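Long-range contacts in 3-oxo-glucose-6-phosphate:glutamate aminotransferase (PDB 4K2M), which catalyses the reversible pyridoxal phosphate-dependent transamination that turns 3-dehydro-glucose 6-phosphate into kanosamine 6-phosphate, with glutamate as amino donor: residues R64-V69 against L423-R428; P103-F108 against N294-N299. All coordinates share one frame; numbering follows the deposited sequence.

Contact 1: residues R64-V69 against L423-R428; sequences REISKV and LEEQDR
Two N-H groups of one guanidinium close on OE2 of Glu-424, a side-on salt bridge in which Arg-64 NE lies 2.8 Å and Arg-64 NH2 3.0 Å from that single oxygen. OE2 sits in the guanidinium plane and offers NE its anti lone pair, while NH2 meets it from above the carboxylate, the two planes standing 73° apart. The bend of Arg-64 at chi3 (69°) turns the group edge-on to the acid, and the backbone N-H of Gln-61 donates to the other oxygen, OE1. Ile-66 CD1 reaches over one guanidinium face and packs on Glu-424 CG at 3.8 Å. Here an irregular segment of the N-terminal family region runs along the start of the C-terminal helix, 423-441, of the aminotransferase region. Further on, Arg-428 stretches antiparallel past Ile-66; its CD lies 3.7 Å from Ile-66 CG2, and Ile-66 O sits over one guanidinium face, where the angle is poor for a hydrogen bond; NE donates instead to Phe-373 O. Val-69 CG2 rests obliquely against Glu-425 CB. The carboxylate of Glu-425 is held by Thr-422 and Arg-76 through OE1, whereas a water donating to both Glu-425 OE2 and Lys-68 O, at 2.7 Å each, bridges to the loop.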
ATOM      1  N   ARG A  64     -11.663  19.607  34.841  1.00 22.18           N
ATOM      2  CA  ARG A  64     -12.320  19.758  33.553  1.00 24.43           C
ATOM      3  C   ARG A  64     -13.403  18.695  33.499  1.00 21.60           C
ATOM      4  O   ARG A  64     -13.123  17.506  33.689  1.00 19.93           O
ATOM      5  CB  ARG A  64     -11.329  19.593  32.399  1.00 22.69           C
ATOM      6  CG  ARG A  64     -11.949  19.785  31.031  1.00 22.38           C
ATOM      7  CD  ARG A  64     -10.897  19.786  29.934  1.00 20.99           C
ATOM      8  NE  ARG A  64     -10.285  18.472  29.726  1.00 21.83           N
ATOM      9  CZ  ARG A  64     -10.713  17.586  28.832  1.00 23.87           C
ATOM     10  NH1 ARG A  64     -11.779  17.864  28.078  1.00 18.99           N
ATOM     11  NH2 ARG A  64     -10.086  16.414  28.701  1.00 20.70           N
ATOM     12  N   GLU A  65     -14.642  19.114  33.277  1.00 25.90           N
ATOM     13  CA  GLU A  65     -15.727  18.150  33.274  1.00 29.21           C
ATOM     14  C   GLU A  65     -15.620  17.240  32.068  1.00 21.09           C
ATOM     15  O   GLU A  65     -15.439  17.695  30.935  1.00 20.80           O
ATOM     16  CB  GLU A  65     -17.095  18.823  33.286  1.00 31.71           C
ATOM     17  CG  GLU A  65     -18.222  17.810  33.484  1.00 38.51           C
ATOM     18  CD  GLU A  65     -19.576  18.461  33.659  1.00 42.89           C
ATOM     19  OE1 GLU A  65     -19.947  19.307  32.810  1.00 32.15           O
ATOM     20  OE2 GLU A  65     -20.261  18.114  34.650  1.00 36.17           O
ATOM     21  N   ILE A  66     -15.737  15.947  32.332  1.00 24.09           N
ATOM     22  CA  ILE A  66     -15.697  14.946  31.288  1.00 17.21           C
ATOM     23  C   ILE A  66     -17.057  14.260  31.290  1.00 19.84           C
ATOM     24  O   ILE A  66     -17.441  13.682  32.308  1.00 20.76           O
ATOM     25  CB  ILE A  66     -14.627  13.896  31.605  1.00 19.55           C
ATOM     26  CG1 ILE A  66     -13.253  14.558  31.787  1.00 21.69           C
ATOM     27  CG2 ILE A  66     -14.598  12.836  30.513  1.00 18.58           C
ATOM     28  CD1 ILE A  66     -12.828  15.399  30.605  1.00 20.23           C
ATOM     29  N   SER A  67     -17.788  14.335  30.175  1.00 23.80           N
ATOM     30  CA  SER A  67     -19.084  13.655  30.073  1.00 28.36           C
ATOM     31  C   SER A  67     -19.023  12.424  29.171  1.00 25.42           C
ATOM     32  O   SER A  67     -19.918  11.569  29.195  1.00 22.07           O
ATOM     33  CB  SER A  67     -20.159  14.609  29.563  1.00 29.17           C
ATOM     34  OG  SER A  67     -19.949  14.920  28.199  1.00 36.89           O
ATOM     35  N   LYS A  68     -17.968  12.330  28.369  1.00 19.70           N
ATOM     36  CA  LYS A  68     -17.769  11.135  27.556  1.00 20.59           C
ATOM     37  C   LYS A  68     -16.284  10.887  27.319  1.00 18.88           C
ATOM     38  O   LYS A  68     -15.473  11.828  27.308  1.00 19.42           O
ATOM     39  CB  LYS A  68     -18.537  11.234  26.242  1.00 27.29           C
ATOM     40  CG  LYS A  68     -17.855  12.038  25.181  1.00 41.75           C
ATOM     41  CD  LYS A  68     -18.547  11.859  23.838  1.00 62.45           C
ATOM     42  CE  LYS A  68     -17.515  11.715  22.724  1.00 51.59           C
ATOM     43  NZ  LYS A  68     -16.467  12.771  22.809  1.00 46.04           N
ATOM     44  N   VAL A  69     -15.927   9.613  27.182  1.00 17.34           N
ATOM     45  CA  VAL A  69     -14.546   9.223  26.949  1.00 12.26           C
ATOM     46  C   VAL A  69     -14.548   8.223  25.800  1.00 13.99           C
ATOM     47  O   VAL A  69     -14.855   7.046  25.996  1.00 15.84           O
ATOM     48  CB  VAL A  69     -13.931   8.542  28.182  1.00 13.72           C
ATOM     49  CG1 VAL A  69     -12.488   8.139  27.907  1.00 14.38           C
ATOM     50  CG2 VAL A  69     -13.979   9.459  29.407  1.00 16.88           C
ATOM     51  N   LEU A 423      -5.373  12.754  31.615  1.00 14.37           N
ATOM     52  CA  LEU A 423      -5.493  12.086  32.904  1.00 11.75           C
ATOM     53  C   LEU A 423      -6.878  12.291  33.499  1.00 10.55           C
ATOM     54  O   LEU A 423      -7.387  11.426  34.205  1.00 15.25           O
ATOM     55  CB  LEU A 423      -4.428  12.581  33.868  1.00 14.34           C
ATOM     56  CG  LEU A 423      -3.000  12.403  33.389  1.00 13.97           C
ATOM     57  CD1 LEU A 423      -2.033  12.871  34.485  1.00 15.25           C
ATOM     58  CD2 LEU A 423      -2.727  10.957  33.025  1.00 13.79           C
ATOM     59  N   GLU A 424      -7.505  13.424  33.202  1.00 13.37           N
ATOM     60  CA  GLU A 424      -8.868  13.639  33.679  1.00 15.05           C
ATOM     61  C   GLU A 424      -9.885  12.691  33.020  1.00 14.43           C
ATOM     62  O   GLU A 424     -10.828  12.232  33.668  1.00 14.57           O
ATOM     63  CB  GLU A 424      -9.289  15.113  33.552  1.00 16.37           C
ATOM     64  CG  GLU A 424      -9.314  15.675  32.132  1.00 13.58           C
ATOM     65  CD  GLU A 424      -8.017  16.397  31.752  1.00 12.81           C
ATOM     66  OE1 GLU A 424      -6.968  16.132  32.382  1.00 16.05           O
ATOM     67  OE2 GLU A 424      -8.051  17.225  30.815  1.00 16.37           O
ATOM     68  N   GLU A 425      -9.691  12.366  31.744  1.00 12.09           N
ATOM     69  CA  GLU A 425     -10.485  11.293  31.145  1.00 14.79           C
ATOM     70  C   GLU A 425     -10.184   9.960  31.818  1.00 12.92           C
ATOM     71  O   GLU A 425     -11.089   9.160  32.076  1.00 15.41           O
ATOM     72  CB  GLU A 425     -10.184  11.166  29.661  1.00 13.19           C
ATOM     73  CG  GLU A 425     -10.765  12.245  28.782  1.00 16.30           C
ATOM     74  CD  GLU A 425     -10.162  12.195  27.388  1.00 17.83           C
ATOM     75  OE1 GLU A 425      -8.965  12.534  27.232  1.00 16.39           O
ATOM     76  OE2 GLU A 425     -10.881  11.805  26.448  1.00 14.37           O
ATOM     77  N   GLN A 426      -8.901   9.696  32.069  1.00 13.03           N
ATOM     78  CA  GLN A 426      -8.534   8.448  32.719  1.00 14.26           C
ATOM     79  C   GLN A 426      -9.176   8.349  34.110  1.00 16.04           C
ATOM     80  O   GLN A 426      -9.642   7.271  34.495  1.00 13.71           O
ATOM     81  CB  GLN A 426      -7.016   8.278  32.807  1.00 14.17           C
ATOM     82  CG  GLN A 426      -6.615   6.900  33.295  1.00 13.38           C
ATOM     83  CD  GLN A 426      -5.121   6.754  33.447  1.00 15.40           C
ATOM     84  OE1 GLN A 426      -4.458   7.632  33.990  1.00 16.32           O
ATOM     85  NE2 GLN A 426      -4.578   5.646  32.956  1.00 13.95           N
ATOM     86  N   ASP A 427      -9.220   9.466  34.841  1.00 14.85           N
ATOM     87  CA  ASP A 427      -9.929   9.510  36.128  1.00 15.87           C
ATOM     88  C   ASP A 427     -11.359   9.005  35.986  1.00 17.59           C
ATOM     89  O   ASP A 427     -11.837   8.219  36.811  1.00 17.16           O
ATOM     90  CB  ASP A 427      -9.976  10.943  36.703  1.00 12.83           C
ATOM     91  CG  ASP A 427      -8.614  11.460  37.136  1.00 17.01           C
ATOM     92  OD1 ASP A 427      -7.684  10.639  37.318  1.00 19.36           O
ATOM     93  OD2 ASP A 427      -8.491  12.698  37.311  1.00 18.79           O
ATOM     94  N   ARG A 428     -12.053   9.459  34.947  1.00 15.17           N
ATOM     95  CA  ARG A 428     -13.440   9.063  34.767  1.00 15.26           C
ATOM     96  C   ARG A 428     -13.581   7.586  34.422  1.00 16.03           C
ATOM     97  O   ARG A 428     -14.495   6.906  34.909  1.00 18.34           O
ATOM     98  CB  ARG A 428     -14.134   9.926  33.705  1.00 15.66           C
ATOM     99  CG  ARG A 428     -15.639   9.630  33.619  1.00 21.61           C
ATOM    100  CD  ARG A 428     -16.413  10.691  32.865  1.00 36.19           C
ATOM    101  NE  ARG A 428     -17.855  10.430  32.875  1.00 23.80           N
ATOM    102  CZ  ARG A 428     -18.689  10.861  33.819  1.00 34.12           C
ATOM    103  NH1 ARG A 428     -18.232  11.574  34.841  1.00 28.57           N
ATOM    104  NH2 ARG A 428     -19.983  10.580  33.742  1.00 27.74           N
TER
HETATM  105  O   HOH W   1     -13.283  13.007  26.209  1.00 18.11           O

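Contact 2: residues P103-F108 against N294-N299; sequences PYLEQF and NSKMDN. With O1G (3-deoxy-3-[(E)-({3-hydroxy-2-methyl-5-[(phosphonooxy)methyl]pyridin-4-yl}methylidene)amino]-6-O-phosphono-alpha-D-gluco pyranose), chain I.
Asn-299 OD1 points at the N-terminal end of helix 103-116, where backbone N-H groups lack the carbonyl of a preceding turn. It takes two of these, both weakly: Tyr-104 N at 2.8 Å, but with a bent N-H...O angle of 129°, and Leu-105 N at 3.4 Å and somewhat straighter. Pro-103 N has no hydrogen to give, and merely lies close by. With CG anti to the backbone N (chi1 -173°), the amide reaches across to the turn, its oxygen in the plane of the Tyr-104 ring at the edge and 3.2 Å from Tyr-104 CB. The other end of the amide is served by Lys-98 O, to which ND2 donates, so both halves have partners. Beside this polar link Leu-105 pushes its two methyls against the chain at Met-297: CD1 lies 3.3 Å from Met-297 O, and CD2 packs on Met-297 CB at 3.7 Å. Met-297, extended throughout, crosses Phe-108 at about a right angle in an oblique Met-aromatic contact, Met-297 SD 3.5 Å from Phe-108 CE2. Asp-298 turns away to a salt bridge with Lys-256 of the second subunit, whose NZ also bonds Lys-296 O. Farther along, Asn-294 ND2 donates at 2.7 Å to phosphate oxygen OP1 of O1G, the external aldimine of the cofactor with kanosamine 6-phosphate, to which Gln-227 and Ser-244 of the second subunit also hydrogen-bond. The loop and the first residue of helix 299-308 thus supply an amide N-H for the phosphate, a carboxylate for the dimer partner and a neutral amide for helix 103-116, consistent with an active site built at the subunit interface.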
ATOM      1  N   PRO A 103      14.376   8.883  -2.173  1.00 18.58           N
ATOM      2  CA  PRO A 103      15.490   8.913  -1.214  1.00 22.10           C
ATOM      3  C   PRO A 103      15.091   8.788   0.251  1.00 22.67           C
ATOM      4  O   PRO A 103      15.923   8.344   1.043  1.00 25.77           O
ATOM      5  CB  PRO A 103      16.128  10.288  -1.461  1.00 23.93           C
ATOM      6  CG  PRO A 103      14.988  11.125  -2.009  1.00 24.13           C
ATOM      7  CD  PRO A 103      14.204  10.175  -2.864  1.00 21.97           C
ATOM      8  N   TYR A 104      13.874   9.180   0.617  1.00 16.63           N
ATOM      9  CA  TYR A 104      13.455   9.096   2.013  1.00 18.21           C
ATOM     10  C   TYR A 104      13.303   7.645   2.478  1.00 21.24           C
ATOM     11  O   TYR A 104      13.504   7.345   3.656  1.00 18.25           O
ATOM     12  CB  TYR A 104      12.172   9.889   2.256  1.00 17.15           C
ATOM     13  CG  TYR A 104      12.326  11.391   2.113  1.00 18.16           C
ATOM     14  CD1 TYR A 104      12.749  12.163   3.179  1.00 23.46           C
ATOM     15  CD2 TYR A 104      12.028  12.035   0.913  1.00 17.89           C
ATOM     16  CE1 TYR A 104      12.881  13.533   3.065  1.00 28.57           C
ATOM     17  CE2 TYR A 104      12.166  13.399   0.786  1.00 19.85           C
ATOM     18  CZ  TYR A 104      12.592  14.146   1.867  1.00 29.80           C
ATOM     19  OH  TYR A 104      12.720  15.514   1.747  1.00 31.04           O
ATOM     20  N   LEU A 105      12.965   6.745   1.551  1.00 20.10           N
ATOM     21  CA  LEU A 105      12.892   5.317   1.851  1.00 24.03           C
ATOM     22  C   LEU A 105      14.172   4.801   2.498  1.00 23.51           C
ATOM     23  O   LEU A 105      14.130   4.239   3.588  1.00 19.46           O
ATOM     24  CB  LEU A 105      12.589   4.501   0.582  1.00 23.88           C
ATOM     25  CG  LEU A 105      11.125   4.206   0.312  1.00 40.07           C
ATOM     26  CD1 LEU A 105      10.980   3.395  -0.985  1.00 31.23           C
ATOM     27  CD2 LEU A 105      10.527   3.460   1.510  1.00 24.27           C
ATOM     28  N   GLU A 106      15.312   4.997   1.833  1.00 20.08           N
ATOM     29  CA  GLU A 106      16.587   4.508   2.353  1.00 23.23           C
ATOM     30  C   GLU A 106      16.933   5.142   3.700  1.00 15.16           C
ATOM     31  O   GLU A 106      17.476   4.467   4.591  1.00 18.99           O
ATOM     32  CB  GLU A 106      17.718   4.785   1.357  1.00 33.05           C
ATOM     33  CG  GLU A 106      18.944   3.889   1.545  1.00 51.35           C
ATOM     34  CD  GLU A 106      20.219   4.505   0.985  1.00 67.53           C
ATOM     35  OE1 GLU A 106      20.233   4.880  -0.209  1.00 72.76           O
ATOM     36  OE2 GLU A 106      21.203   4.622   1.746  1.00 78.86           O
ATOM     37  N   GLN A 107      16.649   6.434   3.848  0.57 20.13           N
ATOM     38  CA  GLN A 107      16.944   7.128   5.102  0.57 18.82           C
ATOM     39  C   GLN A 107      16.076   6.589   6.234  0.57 19.27           C
ATOM     40  O   GLN A 107      16.536   6.443   7.364  0.57 18.38           O
ATOM     41  CB  GLN A 107      16.727   8.639   4.964  0.57 18.35           C
ATOM     42  CG  GLN A 107      17.033   9.435   6.233  0.57 20.00           C
ATOM     43  CD  GLN A 107      18.522   9.519   6.545  0.57 32.79           C
ATOM     44  OE1 GLN A 107      19.365   9.233   5.692  0.57 36.56           O
ATOM     45  NE2 GLN A 107      18.849   9.917   7.773  0.57 27.28           N
ATOM     46  N   PHE A 108      14.812   6.305   5.927  1.00 16.09           N
ATOM     47  CA  PHE A 108      13.895   5.777   6.937  1.00 17.71           C
ATOM     48  C   PHE A 108      14.324   4.358   7.325  1.00 18.52           C
ATOM     49  O   PHE A 108      14.349   3.993   8.514  1.00 15.71           O
ATOM     50  CB  PHE A 108      12.455   5.808   6.401  1.00 17.68           C
ATOM     51  CG  PHE A 108      11.425   5.323   7.383  1.00 15.81           C
ATOM     52  CD1 PHE A 108      11.245   5.964   8.607  1.00 18.15           C
ATOM     53  CD2 PHE A 108      10.631   4.235   7.083  1.00 15.47           C
ATOM     54  CE1 PHE A 108      10.279   5.513   9.507  1.00 20.95           C
ATOM     55  CE2 PHE A 108       9.660   3.772   7.982  1.00 21.35           C
ATOM     56  CZ  PHE A 108       9.480   4.416   9.187  1.00 19.35           C
ATOM     57  N   ASN A 294       3.966  -5.833  -5.257  1.00 12.19           N
ATOM     58  CA  ASN A 294       4.238  -4.405  -5.293  1.00 14.05           C
ATOM     59  C   ASN A 294       4.046  -3.865  -3.890  1.00 14.81           C
ATOM     60  O   ASN A 294       3.032  -3.216  -3.597  1.00 16.86           O
ATOM     61  CB  ASN A 294       3.282  -3.701  -6.255  1.00 13.99           C
ATOM     62  CG  ASN A 294       3.632  -2.237  -6.466  1.00 15.53           C
ATOM     63  OD1 ASN A 294       4.693  -1.770  -6.038  1.00 17.02           O
ATOM     64  ND2 ASN A 294       2.735  -1.496  -7.134  1.00 16.50           N
ATOM     65  N   SER A 295       5.027  -4.101  -3.022  1.00 11.93           N
ATOM     66  CA  SER A 295       4.784  -3.900  -1.601  1.00 13.78           C
ATOM     67  C   SER A 295       5.893  -3.197  -0.846  1.00 13.47           C
ATOM     68  O   SER A 295       6.060  -3.461   0.340  1.00 14.14           O
ATOM     69  CB  SER A 295       4.484  -5.235  -0.930  1.00 16.97           C
ATOM     70  OG  SER A 295       3.324  -5.830  -1.487  1.00 24.60           O
ATOM     71  N   LYS A 296       6.647  -2.321  -1.512  1.00 14.23           N
ATOM     72  CA  LYS A 296       7.540  -1.416  -0.794  1.00 12.28           C
ATOM     73  C   LYS A 296       6.740  -0.286  -0.151  1.00 15.31           C
ATOM     74  O   LYS A 296       5.665   0.077  -0.626  1.00 15.12           O
ATOM     75  CB  LYS A 296       8.586  -0.810  -1.737  1.00 15.28           C
ATOM     76  CG  LYS A 296       9.577  -1.815  -2.300  1.00 19.92           C
ATOM     77  CD  LYS A 296      10.407  -1.202  -3.427  1.00 27.25           C
ATOM     78  CE  LYS A 296      11.269  -0.051  -2.919  1.00 31.36           C
ATOM     79  NZ  LYS A 296      12.112  -0.480  -1.758  1.00 40.55           N
ATOM     80  N   MET A 297       7.268   0.292   0.919  1.00 14.87           N
ATOM     81  CA  MET A 297       6.673   1.514   1.472  1.00 11.27           C
ATOM     82  C   MET A 297       6.827   2.645   0.456  1.00 16.10           C
ATOM     83  O   MET A 297       7.782   2.648  -0.328  1.00 16.81           O
ATOM     84  CB  MET A 297       7.390   1.880   2.776  1.00 13.97           C
ATOM     85  CG  MET A 297       6.886   3.134   3.454  1.00 12.78           C
ATOM     86  SD  MET A 297       7.763   3.251   5.031  1.00 15.94           S
ATOM     87  CE  MET A 297       6.863   4.565   5.836  1.00 14.30           C
ATOM     88  N   ASP A 298       5.887   3.589   0.451  1.00 13.53           N
ATOM     89  CA  ASP A 298       5.994   4.767  -0.401  1.00 13.88           C
ATOM     90  C   ASP A 298       6.970   5.789   0.179  1.00 13.91           C
ATOM     91  O   ASP A 298       6.999   6.008   1.394  1.00 16.29           O
ATOM     92  CB  ASP A 298       4.623   5.432  -0.537  1.00 13.18           C
ATOM     93  CG  ASP A 298       3.686   4.649  -1.440  1.00 17.54           C
ATOM     94  OD1 ASP A 298       4.199   3.883  -2.278  1.00 25.22           O
ATOM     95  OD2 ASP A 298       2.454   4.802  -1.293  1.00 30.67           O
ATOM     96  N   ASN A 299       7.748   6.420  -0.699  1.00 12.42           N
ATOM     97  CA  ASN A 299       8.663   7.500  -0.328  1.00 15.16           C
ATOM     98  C   ASN A 299       7.949   8.608   0.434  1.00 15.06           C
ATOM     99  O   ASN A 299       8.487   9.165   1.399  1.00 13.66           O
ATOM    100  CB  ASN A 299       9.320   8.065  -1.601  1.00 18.22           C
ATOM    101  CG  ASN A 299      10.409   9.088  -1.303  1.00 19.18           C
ATOM    102  OD1 ASN A 299      11.421   8.766  -0.673  1.00 18.00           O
ATOM    103  ND2 ASN A 299      10.230  10.311  -1.796  1.00 19.05           N
TER
HETATM  104  P   O1G I 501       0.884  -0.627 -10.009  1.00 17.62           P
HETATM  105  C3A O1G I 501       1.361  -1.441 -15.733  1.00 22.87           C
HETATM  106  O3  O1G I 501       2.070  -0.561 -16.484  1.00 28.07           O
HETATM  107  C1  O1G I 501       6.835   1.428 -14.404  1.00 28.66           C
HETATM  108  N1' O1G I 501      -0.172  -3.223 -15.522  1.00 17.71           N
HETATM  109  C2  O1G I 501       5.566   0.707 -14.865  1.00 30.17           C
HETATM  110  O2  O1G I 501       5.320   1.171 -16.237  1.00 25.15           O
HETATM  111  C9A O1G I 501       0.509  -2.376 -16.314  1.00 20.65           C
HETATM  112  C2A O1G I 501       0.322  -2.464 -17.823  1.00 20.42           C
HETATM  113  C3  O1G I 501       4.354   1.020 -13.978  1.00 25.80           C
HETATM  114  N3' O1G I 501       3.355   0.039 -14.424  1.00 22.00           N
HETATM  115  O1  O1G I 501       6.694   2.837 -14.603  1.00 38.14           O
HETATM  116  C4  O1G I 501       4.694   0.907 -12.473  1.00 24.34           C
HETATM  117  O4  O1G I 501       3.596   1.646 -11.898  1.00 21.18           O
HETATM  118  C4A O1G I 501       1.498  -1.384 -14.349  1.00 17.57           C
HETATM  119  C4B O1G I 501       2.402  -0.417 -13.703  1.00 21.71           C
HETATM  120  C5  O1G I 501       5.964   1.714 -12.205  1.00 20.26           C
HETATM  121  O5  O1G I 501       7.062   1.226 -12.993  1.00 26.17           O
HETATM  122  C5A O1G I 501       0.778  -2.266 -13.560  1.00 19.70           C
HETATM  123  C5T O1G I 501       0.810  -2.351 -12.029  1.00 20.83           C
HETATM  124  C6  O1G I 501       6.486   1.586 -10.802  1.00 24.56           C
HETATM  125  C6A O1G I 501      -0.061  -3.183 -14.173  1.00 19.46           C
HETATM  126  OP1 O1G I 501       0.884  -1.831  -9.098  1.00 13.22           O
HETATM  127  OP2 O1G I 501      -0.115   0.406  -9.580  1.00 18.30           O
HETATM  128  OP3 O1G I 501       2.318  -0.081 -10.186  1.00 19.31           O
HETATM  129  OP4 O1G I 501       0.342  -1.082 -11.486  1.00 18.90           O
HETATM  130  O6  O1G I 501       7.579   2.361 -10.463  1.00 25.81           O
HETATM  131  P'  O1G I 501       7.742   2.877  -8.946  1.00 25.78           P
HETATM  132  OP6 O1G I 501       6.441   3.584  -8.605  1.00 24.45           O
HETATM  133  OP7 O1G I 501       8.023   1.650  -8.102  1.00 25.71           O
HETATM  134  OP8 O1G I 501       8.926   3.833  -9.051  1.00 24.34           O

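How the contacts relate
The two contacts illustrate how chemistry follows place in the fold. Both are only partly buried; contact 1, farther from the chain centre, is the more surface-like, while contact 2 lies where the second subunit reaches it. Their centres are about 40 Å apart, and in sequence contact 2 is nested inside the loop closed by contact 1. Each sets an irregular segment against the beginning of a helix, yet no helix is common to both. Contact 1 joins the N-terminal family region to the C-terminal helix, away from the annotated sites, and relies on full charges, a water and aliphatic stems. Contact 2 stays inside the aminotransferase family region, pairing weak amide bonds with apolar and sulfur-aromatic packing while its loop reaches the bound adduct.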